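Local atomic coordinates of carboxylic ester hydrolase (PDB entry 7K4O), a protein that hydrolyses ester bonds of tannins as a fungal tannase, probably acting through a catalytic serine. Residues T37-V45 against A53-T61; L75-P83 against D104-A115. All coordinates share one frame; numbering follows the deposited sequence.

Following the chain from its N terminus, contact 1 comes first: residues 37-45 and 53-61 pair as the arms of a beta hairpin and close a loop of only seven residues. The second arm leads on to strand 74-81, where contact 2 opens. It closes a longer loop, which passes through strand 89-93 before residues 104-115 return. The two contacts are thus in series, neither nested nor crossed. They meet at strands 50-66 and 74-81, neighbours in the mixed sheet: backbone bonds run between them at Cys58 and Leu80, and Tyr57 stacks on Trp79. Together they tie the hairpin at one edge of the sheet to short helix 108-111, against which Ile55 also packs.

Contact 1 of 2, residues T37-V45 against A53-T61; sequences TEVVTNSSV and ATINYCNVT. With NA (sodium ion), chain R; NAG (2-acetamido-2-deoxy-beta-D-glucopyranose), chain C; NAG (2-acetamido-2-deoxy-beta-D-glucopyranose), chain F.
Tyr57 sets its CG between its backbone N and carbonyl carbon (chi1 59°), which carries the ring beneath Val40, so that Val40 CB sits over one face of the Tyr57 ring, 3.7 Å from its centroid, in a CH-pi contact. Branching at CB suits valine to this place: with CG1 anti to the backbone N (chi1 179°), the Val40 methyls fall towards Tyr57 CE1 and CE2. The backbones of the pair bond both ways, with Val40 N 2.8 Å from Tyr57 O, and a water joins Tyr57 OH to Ser43 OG.

The strands form an antiparallel beta hairpin at the edge of the large mixed sheet, interrupted by a G1 beta bulge in which Asn42 and Ser43 both face Ile55. Asn42 takes left-handed backbone angles, which asparagine tolerates well. Asn42 N makes a nearly straight bond of 2.8 Å to Asn56 OD1.

Asn42 and Asn59 head Asn-X-Ser/Thr sequons, and each carries N-acetylglucosamine on ND2. Asn59 ND2 also makes a weak bond, 3.3 Å long, to Glu38 OE1, with amide and carboxylate planes 33° apart; the other oxygen of Glu38, OE2, binds a zinc ion. One residue before Glu38, Thr37 grips a sodium ion through both O and OG1, each 2.6 Å from the metal, while OG1 also hydrogen-bonds Asp12. Cys58 is disulfide-linked to Cys10.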
loop_
_atom_site.group_PDB
_atom_site.type_symbol
_atom_site.label_atom_id
_atom_site.label_comp_id
_atom_site.label_asym_id
_atom_site.label_seq_id
_atom_site.Cartn_x
_atom_site.Cartn_y
_atom_site.Cartn_z
ATOM N N THR A 37 29.718 7.019 6.183
ATOM C CA THR A 37 29.804 5.570 5.870
ATOM C C THR A 37 29.971 4.825 7.182
ATOM O O THR A 37 30.694 5.312 8.076
ATOM C CB THR A 37 30.940 5.224 4.893
ATOM O OG1 THR A 37 32.180 5.666 5.464
ATOM C CG2 THR A 37 30.739 5.867 3.535
ATOM N N GLU A 38 29.344 3.705 7.273
ATOM C CA GLU A 38 29.395 2.855 8.465
ATOM C C GLU A 38 29.222 1.392 8.086
ATOM O O GLU A 38 28.212 1.003 7.484
ATOM C CB GLU A 38 28.298 3.298 9.408
ATOM C CG GLU A 38 28.273 2.448 10.597
ATOM C CD GLU A 38 27.204 2.838 11.587
ATOM O OE1 GLU A 38 26.224 3.522 11.230
ATOM O OE2 GLU A 38 27.379 2.398 12.701
ATOM N N VAL A 39 30.188 0.551 8.447
ATOM C CA VAL A 39 30.051 -0.914 8.314
ATOM C C VAL A 39 29.067 -1.477 9.312
ATOM O O VAL A 39 29.192 -1.176 10.524
ATOM C CB VAL A 39 31.407 -1.637 8.434
ATOM C CG1 VAL A 39 31.215 -3.127 8.443
ATOM C CG2 VAL A 39 32.350 -1.205 7.340
ATOM N N VAL A 40 28.144 -2.279 8.860
ATOM C CA VAL A 40 27.206 -3.068 9.709
ATOM C C VAL A 40 27.436 -4.536 9.442
ATOM O O VAL A 40 27.347 -4.976 8.280
ATOM C CB VAL A 40 25.740 -2.710 9.461
ATOM C CG1 VAL A 40 24.808 -3.545 10.317
ATOM C CG2 VAL A 40 25.554 -1.216 9.674
ATOM N N THR A 41 27.787 -5.270 10.489
ATOM C CA THR A 41 28.160 -6.686 10.371
ATOM C C THR A 41 27.179 -7.573 11.124
ATOM O O THR A 41 26.787 -7.224 12.267
ATOM C CB THR A 41 29.580 -6.866 10.929
ATOM O OG1 THR A 41 30.452 -5.992 10.227
ATOM C CG2 THR A 41 30.010 -8.310 10.853
ATOM N N ASN A 42 26.779 -8.673 10.513
ATOM C CA ASN A 42 25.952 -9.732 11.116
ATOM C C ASN A 42 24.664 -9.168 11.695
ATOM O O ASN A 42 24.310 -9.498 12.852
ATOM C CB ASN A 42 26.699 -10.527 12.188
ATOM C CG ASN A 42 27.833 -11.329 11.596
ATOM O OD1 ASN A 42 28.036 -11.332 10.391
ATOM N ND2 ASN A 42 28.581 -12.029 12.446
ATOM N N SER A 43 23.935 -8.385 10.900
ATOM C CA SER A 43 22.629 -7.867 11.316
ATOM C C SER A 43 21.555 -8.900 11.029
ATOM O O SER A 43 21.302 -9.247 9.870
ATOM C CB SER A 43 22.385 -6.540 10.662
ATOM O OG SER A 43 21.109 -6.051 10.953
ATOM N N SER A 44 20.841 -9.326 12.062
ATOM C CA SER A 44 19.705 -10.260 11.934
ATOM C C SER A 44 18.452 -9.462 11.574
ATOM O O SER A 44 18.161 -8.503 12.291
ATOM C CB SER A 44 19.509 -11.022 13.233
ATOM O OG SER A 44 20.393 -12.121 13.221
ATOM N N VAL A 45 17.787 -9.835 10.496
ATOM C CA VAL A 45 16.621 -9.056 9.987
ATOM C C VAL A 45 15.488 -10.018 9.732
ATOM O O VAL A 45 15.722 -11.189 9.392
ATOM C CB VAL A 45 17.006 -8.236 8.729
ATOM C CG1 VAL A 45 18.081 -7.212 9.056
ATOM C CG2 VAL A 45 17.501 -9.120 7.616
ATOM N N ALA A 53 17.062 -13.327 7.518
ATOM C CA ALA A 53 18.460 -13.399 7.058
ATOM C C ALA A 53 19.378 -12.722 8.058
ATOM O O ALA A 53 18.938 -11.953 8.884
ATOM C CB ALA A 53 18.632 -12.765 5.692
ATOM N N THR A 54 20.659 -12.924 7.845
ATOM C CA THR A 54 21.728 -12.164 8.503
ATOM C C THR A 54 22.534 -11.453 7.430
ATOM O O THR A 54 22.978 -12.123 6.465
ATOM C CB THR A 54 22.624 -13.072 9.369
ATOM O OG1 THR A 54 21.778 -13.729 10.308
ATOM C CG2 THR A 54 23.639 -12.290 10.143
ATOM N N ILE A 55 22.672 -10.134 7.537
ATOM C CA ILE A 55 23.274 -9.327 6.427
ATOM C C ILE A 55 24.451 -8.508 6.907
ATOM O O ILE A 55 24.538 -8.134 8.092
ATOM C CB ILE A 55 22.220 -8.442 5.724
ATOM C CG1 ILE A 55 21.563 -7.485 6.696
ATOM C CG2 ILE A 55 21.199 -9.332 5.064
ATOM C CD1 ILE A 55 20.593 -6.513 6.035
ATOM N N ASN A 56 25.347 -8.200 5.967
ATOM C CA ASN A 56 26.461 -7.260 6.150
ATOM C C ASN A 56 26.291 -6.161 5.096
ATOM O O ASN A 56 25.947 -6.518 3.937
ATOM C CB ASN A 56 27.821 -7.928 5.892
ATOM C CG ASN A 56 27.974 -9.184 6.728
ATOM O OD1 ASN A 56 27.854 -9.147 7.933
ATOM N ND2 ASN A 56 28.230 -10.305 6.091
ATOM N N TYR A 57 26.575 -4.920 5.444
ATOM C CA TYR A 57 26.466 -3.809 4.466
ATOM C C TYR A 57 27.203 -2.590 4.925
ATOM O O TYR A 57 27.613 -2.461 6.094
ATOM C CB TYR A 57 24.973 -3.528 4.194
ATOM C CG TYR A 57 24.156 -3.151 5.401
ATOM C CD1 TYR A 57 23.561 -4.125 6.175
ATOM C CD2 TYR A 57 24.016 -1.819 5.777
ATOM C CE1 TYR A 57 22.816 -3.800 7.305
ATOM C CE2 TYR A 57 23.269 -1.485 6.899
ATOM C CZ TYR A 57 22.697 -2.470 7.664
ATOM O OH TYR A 57 21.980 -2.094 8.776
ATOM N N CYS A 58 27.342 -1.666 4.000
ATOM C CA CYS A 58 27.822 -0.313 4.206
ATOM C C CYS A 58 26.624 0.605 4.288
ATOM O O CYS A 58 25.928 0.759 3.254
ATOM C CB CYS A 58 28.735 0.124 3.091
ATOM S SG CYS A 58 29.473 1.730 3.411
ATOM N N ASN A 59 26.415 1.208 5.445
ATOM C CA ASN A 59 25.338 2.215 5.606
ATOM C C ASN A 59 25.885 3.560 5.168
ATOM O O ASN A 59 26.739 4.156 5.883
ATOM C CB ASN A 59 24.852 2.208 7.047
ATOM C CG ASN A 59 23.974 3.385 7.423
ATOM O OD1 ASN A 59 23.306 3.937 6.556
ATOM N ND2 ASN A 59 24.056 3.828 8.697
ATOM N N VAL A 60 25.331 4.135 4.094
ATOM C CA VAL A 60 25.775 5.417 3.502
ATOM C C VAL A 60 24.659 6.454 3.707
ATOM O O VAL A 60 23.498 6.149 3.408
ATOM C CB VAL A 60 26.052 5.288 1.995
ATOM C CG1 VAL A 60 26.427 6.618 1.387
ATOM C CG2 VAL A 60 27.157 4.253 1.761
ATOM N N THR A 61 25.017 7.636 4.152
ATOM C CA THR A 61 24.083 8.790 4.019
ATOM C C THR A 61 24.791 9.954 3.372
ATOM O O THR A 61 26.010 10.114 3.465
ATOM C CB THR A 61 23.380 9.249 5.308
ATOM O OG1 THR A 61 24.284 10.043 6.089
ATOM C CG2 THR A 61 22.769 8.115 6.076
HETATM NA NA NA R . 33.216 6.047 7.817
HETATM C C1 NAG C . 23.216 4.919 9.167
HETATM C C2 NAG C . 22.650 4.546 10.532
HETATM C C3 NAG C . 21.876 5.762 11.050
HETATM C C4 NAG C . 22.722 6.951 11.055
HETATM C C5 NAG C . 23.343 7.198 9.679
HETATM C C6 NAG C . 24.289 8.347 9.592
HETATM C C7 NAG C . 22.257 2.148 10.797
HETATM C C8 NAG C . 21.262 1.107 10.746
HETATM N N2 NAG C . 21.791 3.406 10.478
HETATM O O3 NAG C . 21.378 5.436 12.335
HETATM O O4 NAG C . 21.870 8.070 11.292
HETATM O O5 NAG C . 24.042 6.025 9.263
HETATM O O6 NAG C . 25.315 8.354 10.591
HETATM O O7 NAG C . 23.432 1.948 11.057
HETATM C C1 NAG F . 29.723 -12.817 12.014
HETATM C C2 NAG F . 30.802 -12.825 13.134
HETATM C C3 NAG F . 31.938 -13.749 12.764
HETATM C C4 NAG F . 31.376 -15.094 12.447
HETATM C C5 NAG F . 30.256 -14.990 11.376
HETATM C C6 NAG F . 29.640 -16.350 11.023
HETATM C C7 NAG F . 30.851 -10.698 14.331
HETATM C C8 NAG F . 31.345 -9.316 14.289
HETATM N N2 NAG F . 31.328 -11.486 13.352
HETATM O O3 NAG F . 32.817 -13.744 13.872
HETATM O O4 NAG F . 32.497 -15.790 11.842
HETATM O O5 NAG F . 29.230 -14.159 11.882
HETATM O O6 NAG F . 29.002 -16.887 12.201
HETATM O O7 NAG F . 30.028 -11.078 15.160
HETATM O O HOH W 1 31.612 8.368 7.921
HETATM O O HOH W 2 20.013 -4.164 9.328
HETATM O O HOH W 3 35.309 6.739 6.303
HETATM O O HOH W 4 33.221 3.382 7.387
#

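Contact 2 of 2, residues L75-P83 against D104-A115; sequences LLEIWLPAP and DQSLPGGVMYGA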
loop_
_atom_site.group_PDB
_atom_site.type_symbol
_atom_site.label_atom_id
_atom_site.label_comp_id
_atom_site.label_asym_id
_atom_site.label_seq_id
_atom_site.Cartn_x
_atom_site.Cartn_y
_atom_site.Cartn_z
ATOM N N LEU A 75 17.994 14.274 2.419
ATOM C CA LEU A 75 18.920 13.213 2.860
ATOM C C LEU A 75 18.527 11.909 2.139
ATOM O O LEU A 75 17.372 11.503 2.122
ATOM C CB LEU A 75 18.832 13.003 4.368
ATOM C CG LEU A 75 19.102 14.256 5.176
ATOM C CD1 LEU A 75 18.919 13.996 6.643
ATOM C CD2 LEU A 75 20.477 14.808 4.891
ATOM N N LEU A 76 19.546 11.185 1.694
ATOM C CA LEU A 76 19.379 9.810 1.224
ATOM C C LEU A 76 20.152 8.873 2.148
ATOM O O LEU A 76 21.213 9.250 2.682
ATOM C CB LEU A 76 19.907 9.676 -0.207
ATOM C CG LEU A 76 19.262 10.559 -1.267
ATOM C CD1 LEU A 76 19.817 10.204 -2.627
ATOM C CD2 LEU A 76 17.743 10.434 -1.261
ATOM N N GLU A 77 19.618 7.689 2.304
ATOM C CA GLU A 77 20.321 6.607 3.018
ATOM C C GLU A 77 20.317 5.405 2.081
ATOM O O GLU A 77 19.252 4.993 1.642
ATOM C CB GLU A 77 19.681 6.264 4.367
ATOM C CG GLU A 77 20.400 5.117 5.100
ATOM C CD GLU A 77 20.058 5.032 6.589
ATOM O OE1 GLU A 77 19.900 3.929 7.118
ATOM O OE2 GLU A 77 19.819 6.131 7.186
ATOM N N ILE A 78 21.506 4.846 1.842
ATOM C CA ILE A 78 21.666 3.735 0.885
ATOM C C ILE A 78 22.527 2.683 1.589
ATOM O O ILE A 78 23.570 3.043 2.126
ATOM C CB ILE A 78 22.321 4.251 -0.421
ATOM C CG1 ILE A 78 21.374 5.243 -1.146
ATOM C CG2 ILE A 78 22.669 3.094 -1.355
ATOM C CD1 ILE A 78 22.011 5.942 -2.327
ATOM N N TRP A 79 22.058 1.464 1.576
ATOM C CA TRP A 79 22.845 0.328 2.105
ATOM C C TRP A 79 23.473 -0.403 0.924
ATOM O O TRP A 79 22.730 -0.910 0.083
ATOM C CB TRP A 79 21.986 -0.575 2.928
ATOM C CG TRP A 79 21.439 0.016 4.195
ATOM C CD1 TRP A 79 21.560 1.298 4.666
ATOM C CD2 TRP A 79 20.647 -0.693 5.151
ATOM N NE1 TRP A 79 20.882 1.419 5.860
ATOM C CE2 TRP A 79 20.274 0.231 6.158
ATOM C CE3 TRP A 79 20.172 -1.994 5.234
ATOM C CZ2 TRP A 79 19.505 -0.152 7.254
ATOM C CZ3 TRP A 79 19.386 -2.374 6.303
ATOM C CH2 TRP A 79 19.047 -1.452 7.301
ATOM N N LEU A 80 24.792 -0.526 0.964
ATOM C CA LEU A 80 25.591 -1.187 -0.107
ATOM C C LEU A 80 26.057 -2.558 0.347
ATOM O O LEU A 80 26.741 -2.689 1.365
ATOM C CB LEU A 80 26.792 -0.314 -0.418
ATOM C CG LEU A 80 26.555 1.093 -0.919
ATOM C CD1 LEU A 80 27.864 1.831 -1.067
ATOM C CD2 LEU A 80 25.815 1.095 -2.252
ATOM N N PRO A 81 25.667 -3.625 -0.349
ATOM C CA PRO A 81 26.258 -4.938 -0.075
ATOM C C PRO A 81 27.780 -4.949 -0.218
ATOM O O PRO A 81 28.398 -4.158 -0.909
ATOM C CB PRO A 81 25.670 -5.858 -1.154
ATOM C CG PRO A 81 24.403 -5.110 -1.633
ATOM C CD PRO A 81 24.666 -3.641 -1.447
ATOM N N ALA A 82 28.391 -5.901 0.459
ATOM C CA ALA A 82 29.810 -6.206 0.239
ATOM C C ALA A 82 29.982 -6.488 -1.261
ATOM O O ALA A 82 29.111 -7.116 -1.878
ATOM C CB ALA A 82 30.182 -7.408 1.058
ATOM N N PRO A 83 31.117 -6.094 -1.836
ATOM C CA PRO A 83 31.350 -6.353 -3.263
ATOM C C PRO A 83 31.165 -7.799 -3.700
ATOM O O PRO A 83 30.555 -8.013 -4.750
ATOM C CB PRO A 83 32.789 -5.875 -3.442
ATOM C CG PRO A 83 32.959 -4.781 -2.433
ATOM C CD PRO A 83 32.178 -5.272 -1.232
ATOM N N ASP A 104 14.465 1.468 9.088
ATOM C CA ASP A 104 15.356 0.315 8.797
ATOM C C ASP A 104 14.541 -0.879 8.320
ATOM O O ASP A 104 15.112 -2.006 8.241
ATOM C CB ASP A 104 16.177 -0.013 10.036
ATOM C CG ASP A 104 17.239 1.024 10.345
ATOM O OD1 ASP A 104 17.480 1.911 9.506
ATOM O OD2 ASP A 104 17.796 0.953 11.465
ATOM N N GLN A 105 13.246 -0.680 8.169
ATOM C CA GLN A 105 12.425 -1.943 7.864
ATOM C C GLN A 105 12.386 -2.514 6.393
ATOM O O GLN A 105 12.220 -3.771 6.126
ATOM C CB GLN A 105 10.997 -1.717 8.352
ATOM C CG GLN A 105 10.912 -1.493 9.859
ATOM C CD GLN A 105 11.606 -2.530 10.717
ATOM O OE1 GLN A 105 11.396 -3.722 10.569
ATOM N NE2 GLN A 105 12.507 -2.065 11.572
ATOM N N SER A 106 12.591 -1.637 5.401
ATOM C CA SER A 106 12.531 -2.113 3.990
ATOM C C SER A 106 13.928 -2.424 3.437
ATOM O O SER A 106 14.028 -3.364 2.601
ATOM C CB SER A 106 11.816 -1.137 3.064
ATOM O OG SER A 106 10.478 -0.955 3.452
ATOM N N LEU A 107 14.918 -1.623 3.770
ATOM C CA LEU A 107 16.263 -1.717 3.186
ATOM C C LEU A 107 16.860 -3.126 3.303
ATOM O O LEU A 107 17.523 -3.566 2.349
ATOM C CB LEU A 107 17.211 -0.678 3.777
ATOM C CG LEU A 107 16.818 0.788 3.611
ATOM C CD1 LEU A 107 17.793 1.662 4.331
ATOM C CD2 LEU A 107 16.789 1.131 2.139
ATOM N N PRO A 108 16.657 -3.919 4.387
ATOM C CA PRO A 108 17.266 -5.261 4.429
ATOM C C PRO A 108 16.805 -6.159 3.284
ATOM O O PRO A 108 17.532 -7.040 2.867
ATOM C CB PRO A 108 16.741 -5.845 5.759
ATOM C CG PRO A 108 16.520 -4.594 6.642
ATOM C CD PRO A 108 15.988 -3.557 5.662
ATOM N N GLY A 109 15.569 -5.956 2.809
ATOM C CA GLY A 109 14.957 -6.790 1.782
ATOM C C GLY A 109 15.672 -6.632 0.449
ATOM O O GLY A 109 15.409 -7.459 -0.441
ATOM N N GLY A 110 16.446 -5.588 0.252
ATOM C CA GLY A 110 17.298 -5.471 -0.937
ATOM C C GLY A 110 18.669 -6.067 -0.713
ATOM O O GLY A 110 19.159 -6.837 -1.544
ATOM N N VAL A 111 19.287 -5.693 0.378
ATOM C CA VAL A 111 20.695 -6.095 0.667
ATOM C C VAL A 111 20.777 -7.625 0.662
ATOM O O VAL A 111 21.752 -8.169 0.110
ATOM C CB VAL A 111 21.169 -5.517 1.992
ATOM C CG1 VAL A 111 22.501 -6.120 2.414
ATOM C CG2 VAL A 111 21.247 -4.010 1.917
ATOM N N MET A 112 19.762 -8.307 1.159
ATOM C CA MET A 112 19.856 -9.789 1.250
ATOM C C MET A 112 19.754 -10.425 -0.149
ATOM O O MET A 112 20.121 -11.613 -0.266
ATOM C CB MET A 112 18.826 -10.377 2.193
ATOM C CG MET A 112 17.420 -10.282 1.680
ATOM S SD MET A 112 16.194 -11.085 2.747
ATOM C CE MET A 112 16.383 -10.187 4.269
ATOM N N TYR A 113 19.314 -9.700 -1.183
ATOM C CA TYR A 113 19.327 -10.168 -2.595
ATOM C C TYR A 113 20.435 -9.468 -3.385
ATOM O O TYR A 113 20.380 -9.438 -4.620
ATOM C CB TYR A 113 17.936 -10.001 -3.202
ATOM C CG TYR A 113 16.942 -10.950 -2.629
ATOM C CD1 TYR A 113 16.943 -12.308 -2.942
ATOM C CD2 TYR A 113 16.070 -10.545 -1.641
ATOM C CE1 TYR A 113 16.059 -13.186 -2.328
ATOM C CE2 TYR A 113 15.225 -11.430 -0.992
ATOM C CZ TYR A 113 15.204 -12.768 -1.337
ATOM O OH TYR A 113 14.351 -13.662 -0.737
ATOM N N GLY A 114 21.458 -8.944 -2.721
ATOM C CA GLY A 114 22.607 -8.311 -3.372
ATOM C C GLY A 114 22.285 -7.025 -4.084
ATOM O O GLY A 114 22.992 -6.662 -5.052
ATOM N N ALA A 115 21.268 -6.297 -3.589
ATOM C CA ALA A 115 20.889 -4.984 -4.145
ATOM C C ALA A 115 21.375 -3.870 -3.249
ATOM O O ALA A 115 21.125 -3.902 -2.024
ATOM C CB ALA A 115 19.408 -4.900 -4.346
HETATM O O HOH W 5 19.107 3.888 9.528
#
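Trp79 and Leu107 form the centre of this buried contact. Leu107 CD1 lies over one face of the Trp79 indole, 3.5 Å from the centroid of the five-membered ring and 16° off its normal, while Leu107 CB packs against the six-membered ring at CE3. A broad flat tryptophan suits the place because a single residue meets several partners. Pro108 CG reaches Trp79 CZ3 at 3.6 Å, and Val111 CG2 touches Trp79 CB at 3.7 Å. Less certainly, in the conformer modelled here, one of two, Asp104 OD1 approaches Trp79 CZ2 near the ring plane. Further along the chain, Pro81 CG lies against Ala115 O, 3.5 Å away.

The next shell restrains the ring's rotation. Trp79 NE1 donates to Glu77 OE1 at 3.0 Å, using the anti lone pair of that oxygen. Glu77 reaches this point with CG anti to its backbone N (chi1 179°) and an extended chain. In that same Asp104 conformer, a water donates to both Glu77 OE1 and Asp104 OD1, which would ease the meeting of like charges.

Behind Val111 the short helix ends with Ala115 N and Gly114 N bonding back to Gly110 O and Val111 O. Gly114, at positive phi, a conformation glycine adopts readily, is the C-prime residue of this Schellman motif.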